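Local atomic coordinates of BH1974 protein (Bacillus halodurans, PDB entry 3ON5), a protein that probably serves xanthine dehydrogenase as a member of the XdhC/CoxI family, whose relatives handle the molybdenum cofactor of that enzyme, and carries an XdhC-type Rossmann domain. Residues 38-43 / 53-58; 90-95 / 116-121; 149-154 / 188-193; 155-160 / 170-175. All coordinates share one frame; numbering follows the deposited sequence.

Contact 1 (38-43 / 53-58); sequences MATIIH and GAMMLF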
loop_
_atom_site.group_PDB
_atom_site.type_symbol
_atom_site.label_atom_id
_atom_site.label_comp_id
_atom_site.label_asym_id
_atom_site.label_seq_id
_atom_site.Cartn_x
_atom_site.Cartn_y
_atom_site.Cartn_z
HETATM N N MSE A 38 18.483 6.366 -17.921
HETATM C CA MSE A 38 17.509 6.217 -18.964
HETATM C C MSE A 38 17.831 4.980 -19.776
HETATM O O MSE A 38 18.970 4.841 -20.240
HETATM C CB MSE A 38 17.520 7.467 -19.814
HETATM C CG MSE A 38 16.364 7.570 -20.743
HETATM SE SE MSE A 38 16.754 9.026 -21.950
HETATM C CE MSE A 38 14.866 9.067 -22.716
ATOM N N ALA A 39 16.841 4.059 -19.917
ATOM C CA ALA A 39 16.964 2.838 -20.718
ATOM C C ALA A 39 16.210 3.002 -22.010
ATOM O O ALA A 39 15.059 3.412 -21.986
ATOM C CB ALA A 39 16.453 1.631 -19.956
ATOM N N THR A 40 16.863 2.725 -23.140
ATOM C CA THR A 40 16.252 2.853 -24.461
ATOM C C THR A 40 16.519 1.577 -25.253
ATOM O O THR A 40 17.661 1.109 -25.306
ATOM C CB THR A 40 16.789 4.110 -25.181
ATOM O OG1 THR A 40 16.642 5.239 -24.330
ATOM C CG2 THR A 40 16.087 4.390 -26.499
ATOM N N ILE A 41 15.460 1.019 -25.866
ATOM C CA ILE A 41 15.596 -0.150 -26.734
ATOM C C ILE A 41 16.115 0.366 -28.076
ATOM O O ILE A 41 15.349 0.957 -28.840
ATOM C CB ILE A 41 14.294 -0.986 -26.868
ATOM C CG1 ILE A 41 13.779 -1.435 -25.508
ATOM C CG2 ILE A 41 14.565 -2.190 -27.725
ATOM C CD1 ILE A 41 12.434 -2.100 -25.589
ATOM N N ILE A 42 17.421 0.185 -28.325
ATOM C CA ILE A 42 18.081 0.687 -29.532
ATOM C C ILE A 42 18.066 -0.372 -30.645
ATOM O O ILE A 42 18.383 -0.028 -31.790
ATOM C CB ILE A 42 19.525 1.163 -29.254
ATOM C CG1 ILE A 42 20.415 0.013 -28.697
ATOM C CG2 ILE A 42 19.497 2.398 -28.342
ATOM C CD1 ILE A 42 21.861 0.336 -28.487
ATOM N N HIS A 43 17.713 -1.643 -30.324
ATOM C CA HIS A 43 17.608 -2.716 -31.323
ATOM C C HIS A 43 16.758 -3.876 -30.806
ATOM O O HIS A 43 16.779 -4.197 -29.608
ATOM C CB HIS A 43 18.979 -3.240 -31.752
ATOM C CG HIS A 43 18.929 -4.061 -33.006
ATOM N ND1 HIS A 43 18.602 -3.487 -34.236
ATOM C CD2 HIS A 43 19.219 -5.375 -33.203
ATOM C CE1 HIS A 43 18.667 -4.473 -35.121
ATOM N NE2 HIS A 43 19.049 -5.623 -34.551
ATOM N N GLY A 53 13.006 1.940 -29.810
ATOM C CA GLY A 53 12.756 3.345 -29.500
ATOM C C GLY A 53 12.064 3.546 -28.165
ATOM O O GLY A 53 12.000 4.675 -27.661
ATOM N N ALA A 54 11.538 2.440 -27.592
ATOM C CA ALA A 54 10.850 2.424 -26.314
ATOM C C ALA A 54 11.800 2.803 -25.205
ATOM O O ALA A 54 12.941 2.340 -25.181
ATOM C CB ALA A 54 10.260 1.059 -26.060
HETATM N N MSE A 55 11.337 3.669 -24.301
HETATM C CA MSE A 55 12.126 4.172 -23.192
HETATM C C MSE A 55 11.503 3.859 -21.852
HETATM O O MSE A 55 10.306 3.579 -21.723
HETATM C CB MSE A 55 12.324 5.675 -23.303
HETATM C CG MSE A 55 13.204 6.069 -24.428
HETATM SE SE MSE A 55 12.954 7.931 -24.765
HETATM C CE MSE A 55 13.825 7.922 -26.593
HETATM N N MSE A 56 12.339 3.977 -20.839
HETATM C CA MSE A 56 12.080 3.646 -19.463
HETATM C C MSE A 56 13.060 4.374 -18.551
HETATM O O MSE A 56 14.241 4.502 -18.904
HETATM C CB MSE A 56 12.245 2.129 -19.349
HETATM C CG MSE A 56 11.890 1.597 -18.047
HETATM SE SE MSE A 56 12.294 -0.270 -18.032
HETATM C CE MSE A 56 11.575 -0.435 -16.175
ATOM N N LEU A 57 12.596 4.817 -17.376
ATOM C CA LEU A 57 13.447 5.516 -16.429
ATOM C C LEU A 57 13.709 4.692 -15.187
ATOM O O LEU A 57 12.778 4.246 -14.539
ATOM C CB LEU A 57 12.816 6.850 -16.026
ATOM C CG LEU A 57 12.864 7.963 -17.067
ATOM C CD1 LEU A 57 11.940 9.107 -16.680
ATOM C CD2 LEU A 57 14.289 8.479 -17.271
ATOM N N PHE A 58 14.979 4.504 -14.850
ATOM C CA PHE A 58 15.413 3.862 -13.613
ATOM C C PHE A 58 15.811 4.953 -12.674
ATOM O O PHE A 58 16.649 5.791 -13.008
ATOM C CB PHE A 58 16.540 2.842 -13.832
ATOM C CG PHE A 58 16.075 1.612 -14.571
ATOM C CD1 PHE A 58 15.523 0.535 -13.881
ATOM C CD2 PHE A 58 16.153 1.543 -15.962
ATOM C CE1 PHE A 58 15.033 -0.570 -14.558
ATOM C CE2 PHE A 58 15.677 0.427 -16.640
ATOM C CZ PHE A 58 15.104 -0.619 -15.929
#
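Ala39 and Met56 form a hydrogen-bonded antiparallel pair in the beta hairpin of strands 36-46 and 55-59. The backbone bonds carry the pairing. Ala39 N gives a nearly straight bond of 2.8 Å to Met56 O. The return bond from Met56 N to Ala39 O is weak, with 132° at the hydrogen. Further on, Ile41 N reaches Ala54 O at 2.9 Å. Gly53 N then meets Ile41 O at 2.7 Å, which extends the ladder into the loop before strand 55-59. A CA-H...O contact lies between these bonds, with Met55 CA 3.3 Å from Ala39 O.

The side-chain contacts divide by sheet face. Met38, Thr40, Met55 and Leu57 share one face, which helix 22-30 and strand 191-196 cover. Thr40 and Met55 lie side by side, with Thr40 OG1 3.5 Å from Met55 CG. Met38 and Met55 are selenomethionines whose extended chains cross on this face. Ala39 and Met56 are on the other face. There Phe58 packs on helix 73-87. Its CG stands anti to the carbonyl carbon (chi1 -69°), and the ring turns an edge to Ala39. The Ala39 CB methyl lies in the ring plane, 3.6 Å from Phe58 CE2.

Contact 2 (90-95 / 116-121); sequences PRTVVY and SVLLEP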
loop_
_atom_site.group_PDB
_atom_site.type_symbol
_atom_site.label_atom_id
_atom_site.label_comp_id
_atom_site.label_asym_id
_atom_site.label_seq_id
_atom_site.Cartn_x
_atom_site.Cartn_y
_atom_site.Cartn_z
ATOM N N PRO A 90 27.632 5.410 -20.143
ATOM C CA PRO A 90 26.599 4.611 -20.810
ATOM C C PRO A 90 27.074 3.214 -21.157
ATOM O O PRO A 90 28.272 2.969 -21.312
ATOM C CB PRO A 90 26.306 5.406 -22.084
ATOM C CG PRO A 90 26.711 6.774 -21.770
ATOM C CD PRO A 90 27.935 6.614 -20.933
ATOM N N ARG A 91 26.109 2.305 -21.324
ATOM C CA ARG A 91 26.321 0.884 -21.575
ATOM C C ARG A 91 25.214 0.312 -22.448
ATOM O O ARG A 91 24.056 0.737 -22.328
ATOM C CB ARG A 91 26.323 0.186 -20.196
ATOM C CG ARG A 91 26.618 -1.284 -20.195
ATOM C CD ARG A 91 26.433 -1.903 -18.826
ATOM N NE ARG A 91 27.367 -1.385 -17.824
ATOM C CZ ARG A 91 27.704 -2.033 -16.712
ATOM N NH1 ARG A 91 27.228 -3.251 -16.475
ATOM N NH2 ARG A 91 28.556 -1.490 -15.853
ATOM N N THR A 92 25.556 -0.668 -23.300
ATOM C CA THR A 92 24.578 -1.420 -24.083
ATOM C C THR A 92 24.519 -2.833 -23.511
ATOM O O THR A 92 25.555 -3.495 -23.358
ATOM C CB THR A 92 24.867 -1.411 -25.580
ATOM O OG1 THR A 92 24.937 -0.066 -26.032
ATOM C CG2 THR A 92 23.770 -2.107 -26.364
ATOM N N VAL A 93 23.310 -3.264 -23.122
ATOM C CA VAL A 93 23.117 -4.595 -22.562
ATOM C C VAL A 93 22.240 -5.354 -23.535
ATOM O O VAL A 93 21.229 -4.824 -23.982
ATOM C CB VAL A 93 22.545 -4.577 -21.117
ATOM C CG1 VAL A 93 22.600 -5.971 -20.495
ATOM C CG2 VAL A 93 23.313 -3.597 -20.234
ATOM N N VAL A 94 22.659 -6.568 -23.908
ATOM C CA VAL A 94 21.899 -7.419 -24.831
ATOM C C VAL A 94 21.251 -8.532 -24.016
ATOM O O VAL A 94 21.911 -9.163 -23.181
ATOM C CB VAL A 94 22.742 -7.970 -26.003
ATOM C CG1 VAL A 94 21.872 -8.741 -26.984
ATOM C CG2 VAL A 94 23.461 -6.835 -26.731
ATOM N N TYR A 95 19.948 -8.739 -24.246
ATOM C CA TYR A 95 19.168 -9.748 -23.557
ATOM C C TYR A 95 18.549 -10.755 -24.492
ATOM O O TYR A 95 17.690 -10.384 -25.289
ATOM C CB TYR A 95 18.045 -9.082 -22.770
ATOM C CG TYR A 95 18.515 -8.341 -21.554
ATOM C CD1 TYR A 95 18.695 -8.999 -20.342
ATOM C CD2 TYR A 95 18.712 -6.961 -21.588
ATOM C CE1 TYR A 95 19.092 -8.315 -19.201
ATOM C CE2 TYR A 95 19.105 -6.262 -20.450
ATOM C CZ TYR A 95 19.303 -6.948 -19.260
ATOM O OH TYR A 95 19.712 -6.299 -18.124
ATOM N N SER A 116 18.455 -5.150 -27.363
ATOM C CA SER A 116 19.621 -4.338 -27.024
ATOM C C SER A 116 19.131 -3.056 -26.305
ATOM O O SER A 116 18.436 -2.201 -26.897
ATOM C CB SER A 116 20.442 -4.026 -28.276
ATOM O OG SER A 116 20.739 -5.188 -29.040
ATOM N N VAL A 117 19.433 -2.966 -25.007
ATOM C CA VAL A 117 19.030 -1.839 -24.165
ATOM C C VAL A 117 20.240 -0.939 -23.932
ATOM O O VAL A 117 21.285 -1.431 -23.500
ATOM C CB VAL A 117 18.416 -2.334 -22.816
ATOM C CG1 VAL A 117 17.910 -1.167 -21.968
ATOM C CG2 VAL A 117 17.303 -3.356 -23.049
ATOM N N LEU A 118 20.106 0.366 -24.235
ATOM C CA LEU A 118 21.159 1.353 -23.991
ATOM C C LEU A 118 20.825 2.152 -22.724
ATOM O O LEU A 118 19.806 2.858 -22.678
ATOM C CB LEU A 118 21.373 2.292 -25.194
ATOM C CG LEU A 118 22.308 3.516 -24.988
ATOM C CD1 LEU A 118 23.771 3.104 -24.826
ATOM C CD2 LEU A 118 22.203 4.455 -26.135
ATOM N N LEU A 119 21.706 2.043 -21.708
ATOM C CA LEU A 119 21.563 2.718 -20.417
ATOM C C LEU A 119 22.456 3.957 -20.384
ATOM O O LEU A 119 23.660 3.839 -20.591
ATOM C CB LEU A 119 21.908 1.745 -19.266
ATOM C CG LEU A 119 20.993 0.521 -19.109
ATOM C CD1 LEU A 119 21.699 -0.606 -18.460
ATOM C CD2 LEU A 119 19.780 0.842 -18.326
ATOM N N GLU A 120 21.851 5.145 -20.204
ATOM C CA GLU A 120 22.532 6.447 -20.148
ATOM C C GLU A 120 22.276 7.149 -18.839
ATOM O O GLU A 120 21.109 7.306 -18.475
ATOM C CB GLU A 120 22.076 7.361 -21.280
ATOM C CG GLU A 120 22.565 6.960 -22.652
ATOM C CD GLU A 120 21.867 7.755 -23.734
ATOM O OE1 GLU A 120 20.633 7.583 -23.878
ATOM O OE2 GLU A 120 22.541 8.566 -24.412
ATOM N N PRO A 121 23.324 7.616 -18.111
ATOM C CA PRO A 121 23.042 8.353 -16.869
ATOM C C PRO A 121 22.501 9.735 -17.200
ATOM O O PRO A 121 23.101 10.445 -18.012
ATOM C CB PRO A 121 24.395 8.404 -16.156
ATOM C CG PRO A 121 25.418 8.153 -17.208
ATOM C CD PRO A 121 24.773 7.539 -18.403
#
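Val93 and Leu119 meet by one methyl each across two antiparallel strands, with Val93 CG2 3.8 Å from Leu119 CD1. The two side chains cross obliquely on the face that also carries Arg91 and Val117. Beside them, Tyr95 comes to Val117 at a slant. Its CD2 is 4.1 Å from Val117 CG2, the methyl anti to the carbonyl carbon. The other face carries Thr92, Val94, Ser116 and Leu118. Here Leu118 CD1 approaches Thr92 OG1 to 3.6 Å. That hydroxyl is hydrogen-bonded to Gly153 O. The Pro90 ring, just before strand 91-96, stands at about a right angle to Pro121, which ends strand 113-121, with Pro90 CG 4.0 Å from Pro121 CD.

Four backbone bonds fix this register. Arg91 and Leu119 exchange two, and Val93 and Val117 exchange two more. Val93 N to Val117 O is 2.8 Å and close to straight, at 172°.

Within this chain, strand 91-96 is an outermost strand of the five-stranded sheet, and strand 113-121 separates it from strand 36-46. Helix 73-87 packs against Arg91, Tyr95 and Leu119, and Tyr95 OH bonds to Asp76 on it. From the other side of the sheet, Val155 of strand 155-161 touches Pro90, Leu118 and Glu120.

Contact 3 (149-154 / 188-193); sequences LSTSGA and EPLMFT
Leu190 lies against Leu149 where a hairpin loop meets the start of strand 191-196. The loop 149-154 joins strands 143-149 and 155-161. It holds a type I turn from Ser150 to Gly153, whose last residue has the positive phi of a G1 bulge. Ser150 N bonds to Ala154 O, and Ser150 OG and Ser152 OG are hydrogen-bonded to each other. On the other side, a second type I turn, Glu188 to Met191, leads into the strand.

Leu190 has the most surface buried here. Its CB is 3.3 Å from Leu149 O. Its two methyls then part: CD2 rests on Ser150 O at 3.3 Å, and CD1 turns to Thr151. The chi1 of -62° sets CG anti to its own carbonyl carbon and aims both branches at the loop. If Leu190 were an alanine, both methyls would be gone, and Ser150 O and the Thr151 methyl would probably lose their apolar cover.

Leu149 is the second main residue. Leu149 N gives a 2.7 Å bond to Leu190 O that is nearly straight at 172°, with the donor tilted 24° from the carbonyl plane. Leu149 CG lies 3.7 Å from the same oxygen. The Leu149 side chain also touches Ile42 and Val155. Thr151 meets the contact at the surface, where its CG2 methyl lies 4.0 Å from Leu190 CD1.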
loop_
_atom_site.group_PDB
_atom_site.type_symbol
_atom_site.label_atom_id
_atom_site.label_comp_id
_atom_site.label_asym_id
_atom_site.label_seq_id
_atom_site.Cartn_x
_atom_site.Cartn_y
_atom_site.Cartn_z
ATOM N N LEU A 149 27.050 5.827 -31.444
ATOM C CA LEU A 149 27.521 4.846 -30.468
ATOM C C LEU A 149 28.900 4.333 -30.820
ATOM O O LEU A 149 29.265 4.317 -31.996
ATOM C CB LEU A 149 26.540 3.664 -30.392
ATOM C CG LEU A 149 25.027 3.983 -30.324
ATOM C CD1 LEU A 149 24.217 2.741 -30.509
ATOM C CD2 LEU A 149 24.637 4.702 -29.042
ATOM N N SER A 150 29.681 3.935 -29.803
ATOM C CA SER A 150 30.988 3.323 -30.012
ATOM C C SER A 150 30.798 1.829 -30.260
ATOM O O SER A 150 29.705 1.295 -30.037
ATOM C CB SER A 150 31.921 3.587 -28.829
ATOM O OG SER A 150 31.442 3.048 -27.611
ATOM N N THR A 151 31.858 1.158 -30.722
ATOM C CA THR A 151 31.863 -0.278 -30.998
ATOM C C THR A 151 31.572 -1.055 -29.694
ATOM O O THR A 151 30.848 -2.055 -29.747
ATOM C CB THR A 151 33.194 -0.679 -31.634
ATOM O OG1 THR A 151 34.265 -0.252 -30.785
ATOM C CG2 THR A 151 33.374 -0.072 -33.031
ATOM N N SER A 152 32.047 -0.540 -28.527
ATOM C CA SER A 152 31.795 -1.123 -27.200
ATOM C C SER A 152 30.315 -0.962 -26.781
ATOM O O SER A 152 29.834 -1.714 -25.931
ATOM C CB SER A 152 32.701 -0.496 -26.142
ATOM O OG SER A 152 32.453 0.884 -25.939
ATOM N N GLY A 153 29.619 0.010 -27.367
ATOM C CA GLY A 153 28.218 0.270 -27.069
ATOM C C GLY A 153 27.958 1.514 -26.246
ATOM O O GLY A 153 26.816 1.750 -25.845
ATOM N N ALA A 154 29.001 2.308 -25.942
ATOM C CA ALA A 154 28.824 3.549 -25.174
ATOM C C ALA A 154 28.357 4.698 -26.107
ATOM O O ALA A 154 28.209 4.487 -27.309
ATOM C CB ALA A 154 30.112 3.918 -24.458
ATOM N N GLU A 188 23.851 2.435 -39.980
ATOM C CA GLU A 188 25.050 1.754 -39.484
ATOM C C GLU A 188 24.710 1.332 -38.072
ATOM O O GLU A 188 24.107 2.140 -37.356
ATOM C CB GLU A 188 26.305 2.640 -39.569
ATOM N N PRO A 189 24.958 0.081 -37.650
ATOM C CA PRO A 189 24.526 -0.336 -36.295
ATOM C C PRO A 189 24.946 0.620 -35.154
ATOM O O PRO A 189 24.308 0.601 -34.104
ATOM C CB PRO A 189 25.215 -1.684 -36.109
ATOM C CG PRO A 189 25.364 -2.217 -37.499
ATOM C CD PRO A 189 25.596 -1.028 -38.389
ATOM N N LEU A 190 25.953 1.495 -35.377
ATOM C CA LEU A 190 26.439 2.430 -34.363
ATOM C C LEU A 190 25.647 3.773 -34.355
ATOM O O LEU A 190 26.107 4.731 -33.734
ATOM C CB LEU A 190 27.952 2.716 -34.564
ATOM C CG LEU A 190 28.943 1.548 -34.446
ATOM C CD1 LEU A 190 30.356 2.051 -34.530
ATOM C CD2 LEU A 190 28.802 0.804 -33.131
HETATM N N MSE A 191 24.446 3.815 -34.985
HETATM C CA MSE A 191 23.572 4.983 -35.033
HETATM C C MSE A 191 22.162 4.636 -34.591
HETATM O O MSE A 191 21.592 3.654 -35.076
HETATM C CB MSE A 191 23.524 5.580 -36.445
HETATM C CG MSE A 191 22.701 6.879 -36.524
HETATM SE SE MSE A 191 22.149 7.401 -38.316
HETATM C CE MSE A 191 20.831 6.029 -38.619
ATOM N N PHE A 192 21.595 5.470 -33.696
ATOM C CA PHE A 192 20.231 5.378 -33.207
ATOM C C PHE A 192 19.556 6.730 -33.364
ATOM O O PHE A 192 20.121 7.752 -32.975
ATOM C CB PHE A 192 20.158 4.885 -31.755
ATOM C CG PHE A 192 18.754 4.937 -31.199
ATOM C CD1 PHE A 192 17.822 3.955 -31.521
ATOM C CD2 PHE A 192 18.353 5.988 -30.378
ATOM C CE1 PHE A 192 16.521 4.025 -31.033
ATOM C CE2 PHE A 192 17.046 6.059 -29.895
ATOM C CZ PHE A 192 16.142 5.077 -30.225
ATOM N N THR A 193 18.342 6.736 -33.927
ATOM C CA THR A 193 17.545 7.940 -34.128
ATOM C C THR A 193 16.168 7.744 -33.536
ATOM O O THR A 193 15.642 6.629 -33.513
ATOM C CB THR A 193 17.451 8.329 -35.615
ATOM O OG1 THR A 193 16.856 7.258 -36.349
ATOM C CG2 THR A 193 18.800 8.719 -36.213
#

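Contact 4 (155-160 / 170-175); sequences VLEYAF and EWHSGH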
loop_
_atom_site.group_PDB
_atom_site.type_symbol
_atom_site.label_atom_id
_atom_site.label_comp_id
_atom_site.label_asym_id
_atom_site.label_seq_id
_atom_site.Cartn_x
_atom_site.Cartn_y
_atom_site.Cartn_z
ATOM N N VAL A 155 28.085 5.892 -25.566
ATOM C CA VAL A 155 27.613 6.972 -26.439
ATOM C C VAL A 155 28.773 7.939 -26.658
ATOM O O VAL A 155 29.286 8.532 -25.711
ATOM C CB VAL A 155 26.337 7.694 -25.921
ATOM C CG1 VAL A 155 25.788 8.666 -26.959
ATOM C CG2 VAL A 155 25.267 6.687 -25.544
ATOM N N LEU A 156 29.190 8.073 -27.913
ATOM C CA LEU A 156 30.259 8.976 -28.304
ATOM C C LEU A 156 29.742 10.404 -28.380
ATOM O O LEU A 156 30.335 11.315 -27.803
ATOM C CB LEU A 156 30.853 8.557 -29.656
ATOM C CG LEU A 156 31.571 7.222 -29.735
ATOM C CD1 LEU A 156 31.825 6.837 -31.171
ATOM C CD2 LEU A 156 32.862 7.228 -28.934
ATOM N N GLU A 157 28.646 10.598 -29.128
ATOM C CA GLU A 157 27.980 11.878 -29.346
ATOM C C GLU A 157 26.492 11.744 -29.407
ATOM O O GLU A 157 25.989 10.673 -29.736
ATOM C CB GLU A 157 28.429 12.499 -30.659
ATOM C CG GLU A 157 29.863 12.914 -30.770
ATOM C CD GLU A 157 30.113 13.387 -32.179
ATOM O OE1 GLU A 157 29.738 14.541 -32.478
ATOM O OE2 GLU A 157 30.533 12.556 -33.016
ATOM N N TYR A 158 25.779 12.849 -29.177
ATOM C CA TYR A 158 24.333 12.877 -29.288
ATOM C C TYR A 158 23.901 14.305 -29.565
ATOM O O TYR A 158 24.546 15.249 -29.100
ATOM C CB TYR A 158 23.626 12.280 -28.059
ATOM C CG TYR A 158 23.779 13.015 -26.744
ATOM C CD1 TYR A 158 22.950 14.091 -26.424
ATOM C CD2 TYR A 158 24.623 12.529 -25.747
ATOM C CE1 TYR A 158 23.017 14.713 -25.181
ATOM C CE2 TYR A 158 24.687 13.135 -24.494
ATOM C CZ TYR A 158 23.871 14.217 -24.212
ATOM O OH TYR A 158 23.909 14.817 -22.984
ATOM N N ALA A 159 22.832 14.456 -30.356
ATOM C CA ALA A 159 22.300 15.750 -30.751
ATOM C C ALA A 159 20.771 15.734 -30.806
ATOM O O ALA A 159 20.141 14.681 -30.983
ATOM C CB ALA A 159 22.865 16.145 -32.113
ATOM N N PHE A 160 20.193 16.926 -30.662
ATOM C CA PHE A 160 18.767 17.205 -30.754
ATOM C C PHE A 160 18.595 18.236 -31.851
ATOM O O PHE A 160 18.979 19.389 -31.664
ATOM C CB PHE A 160 18.208 17.662 -29.402
ATOM C CG PHE A 160 18.404 16.666 -28.288
ATOM C CD1 PHE A 160 17.471 15.654 -28.062
ATOM C CD2 PHE A 160 19.514 16.746 -27.448
ATOM C CE1 PHE A 160 17.639 14.751 -27.009
ATOM C CE2 PHE A 160 19.700 15.820 -26.418
ATOM C CZ PHE A 160 18.764 14.828 -26.207
ATOM N N GLU A 170 25.337 17.149 -27.111
ATOM C CA GLU A 170 26.767 16.875 -26.930
ATOM C C GLU A 170 27.332 16.310 -28.245
ATOM O O GLU A 170 27.779 15.161 -28.321
ATOM C CB GLU A 170 27.025 15.932 -25.730
ATOM C CG GLU A 170 26.601 16.506 -24.387
ATOM C CD GLU A 170 27.255 17.790 -23.927
ATOM O OE1 GLU A 170 28.487 17.930 -24.098
ATOM O OE2 GLU A 170 26.541 18.630 -23.332
ATOM N N TRP A 171 27.275 17.148 -29.292
ATOM C CA TRP A 171 27.728 16.812 -30.638
ATOM C C TRP A 171 28.920 17.683 -30.995
ATOM O O TRP A 171 28.792 18.901 -31.160
ATOM C CB TRP A 171 26.587 16.975 -31.649
ATOM C CG TRP A 171 26.847 16.286 -32.958
ATOM C CD1 TRP A 171 27.437 16.817 -34.070
ATOM C CD2 TRP A 171 26.542 14.921 -33.278
ATOM N NE1 TRP A 171 27.494 15.874 -35.072
ATOM C CE2 TRP A 171 26.960 14.698 -34.611
ATOM C CE3 TRP A 171 25.917 13.873 -32.582
ATOM C CZ2 TRP A 171 26.811 13.452 -35.248
ATOM C CZ3 TRP A 171 25.781 12.643 -33.208
ATOM C CH2 TRP A 171 26.221 12.441 -34.525
ATOM N N HIS A 172 30.086 17.059 -31.093
ATOM C CA HIS A 172 31.308 17.794 -31.365
ATOM C C HIS A 172 31.734 17.711 -32.834
ATOM O O HIS A 172 32.410 18.637 -33.278
ATOM C CB HIS A 172 32.451 17.286 -30.476
ATOM C CG HIS A 172 32.775 15.833 -30.646
ATOM N ND1 HIS A 172 33.533 15.375 -31.723
ATOM C CD2 HIS A 172 32.509 14.789 -29.829
ATOM C CE1 HIS A 172 33.645 14.066 -31.551
ATOM N NE2 HIS A 172 33.051 13.667 -30.423
ATOM N N SER A 173 31.448 16.612 -33.561
ATOM C CA SER A 173 31.874 16.531 -34.954
ATOM C C SER A 173 31.038 17.520 -35.786
ATOM O O SER A 173 30.522 18.515 -35.262
ATOM C CB SER A 173 31.785 15.103 -35.494
ATOM O OG SER A 173 30.453 14.656 -35.688
ATOM N N GLY A 174 30.924 17.249 -37.064
ATOM C CA GLY A 174 30.232 18.117 -38.004
ATOM C C GLY A 174 28.753 18.365 -37.814
ATOM O O GLY A 174 28.259 18.489 -36.694
ATOM N N HIS A 175 28.067 18.523 -38.949
ATOM C CA HIS A 175 26.633 18.746 -39.055
ATOM C C HIS A 175 25.968 17.419 -38.767
ATOM O O HIS A 175 26.242 16.458 -39.487
ATOM C CB HIS A 175 26.277 19.306 -40.456
ATOM C CG HIS A 175 27.193 20.405 -40.936
ATOM N ND1 HIS A 175 28.429 20.120 -41.510
ATOM C CD2 HIS A 175 27.025 21.752 -40.913
ATOM C CE1 HIS A 175 28.969 21.293 -41.806
ATOM N NE2 HIS A 175 28.163 22.305 -41.471
#
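A single antiparallel bridge, Tyr158 with Glu170, ties strand 155-161 to the loop ahead of helix 176-181, and the side chain of Glu157 holds the amides of His172 and Ser173 in that loop. In the bridge, Glu170 N reaches Tyr158 O at 2.9 Å. Tyr158 N returns a bond of 3.2 Å to Glu170 O, from well above the carbonyl plane. The side chains of the pair run alongside each other. Glu170 CB sits over one face of the Tyr158 ring in a CH-pi contact, 4.0 Å from the centroid. Glu170 OE2 is hydrogen-bonded to His129 NE2. Leu156 and Glu157 form a classic beta bulge opposite Lys148.

Glu157 is buried. Its CG stands anti to the carbonyl carbon (chi1 -65°), and the chain runs extended beyond it to the loop amides. Ser173 N meets Glu157 OE1 at 2.9 Å along a straight line (171°), from above the carboxylate plane. His172 N gives the same oxygen a second, weak bond. The His172 ring stacks on the carboxylate with planes 19° apart, and Glu157 CD lies 3.4 Å above that ring. The Trp171 indole also turns a face to Glu157, with OE1 3.3 Å above its plane. Ala159 CB is 3.8 Å from Trp171 CE3. Trp171 also meets Trp179 edge-to-face. With a serine in place of Trp171, the indole would be gone, and a gap would probably open beside Glu157 and Ala159, with Trp179 left without its edge-to-face partner. The whole is a strand-end bridge, with a buried carboxylate gripping backbone amides of the loop that leads into helix 176-181.

How the contacts relate
Contact 1 is the buried one, and contact 2 is partly buried. They share the five-stranded antiparallel sheet, where strands 36-46 and 113-121 are neighbours bonded at Thr40 O to Leu118 N. Both rely on regular backbone ladders and apolar side chains. Contacts 3 and 4 belong to the four-stranded sheet of the BH1974-like central region. Contact 3 is at the surface, with one bond across it and a leucine against a turn. Contact 4 is partly buried and more polar, with a carboxylate holding loop amides. The two sheets meet through Phe192 on Thr40 and Ile42, and through Leu149 on Leu118.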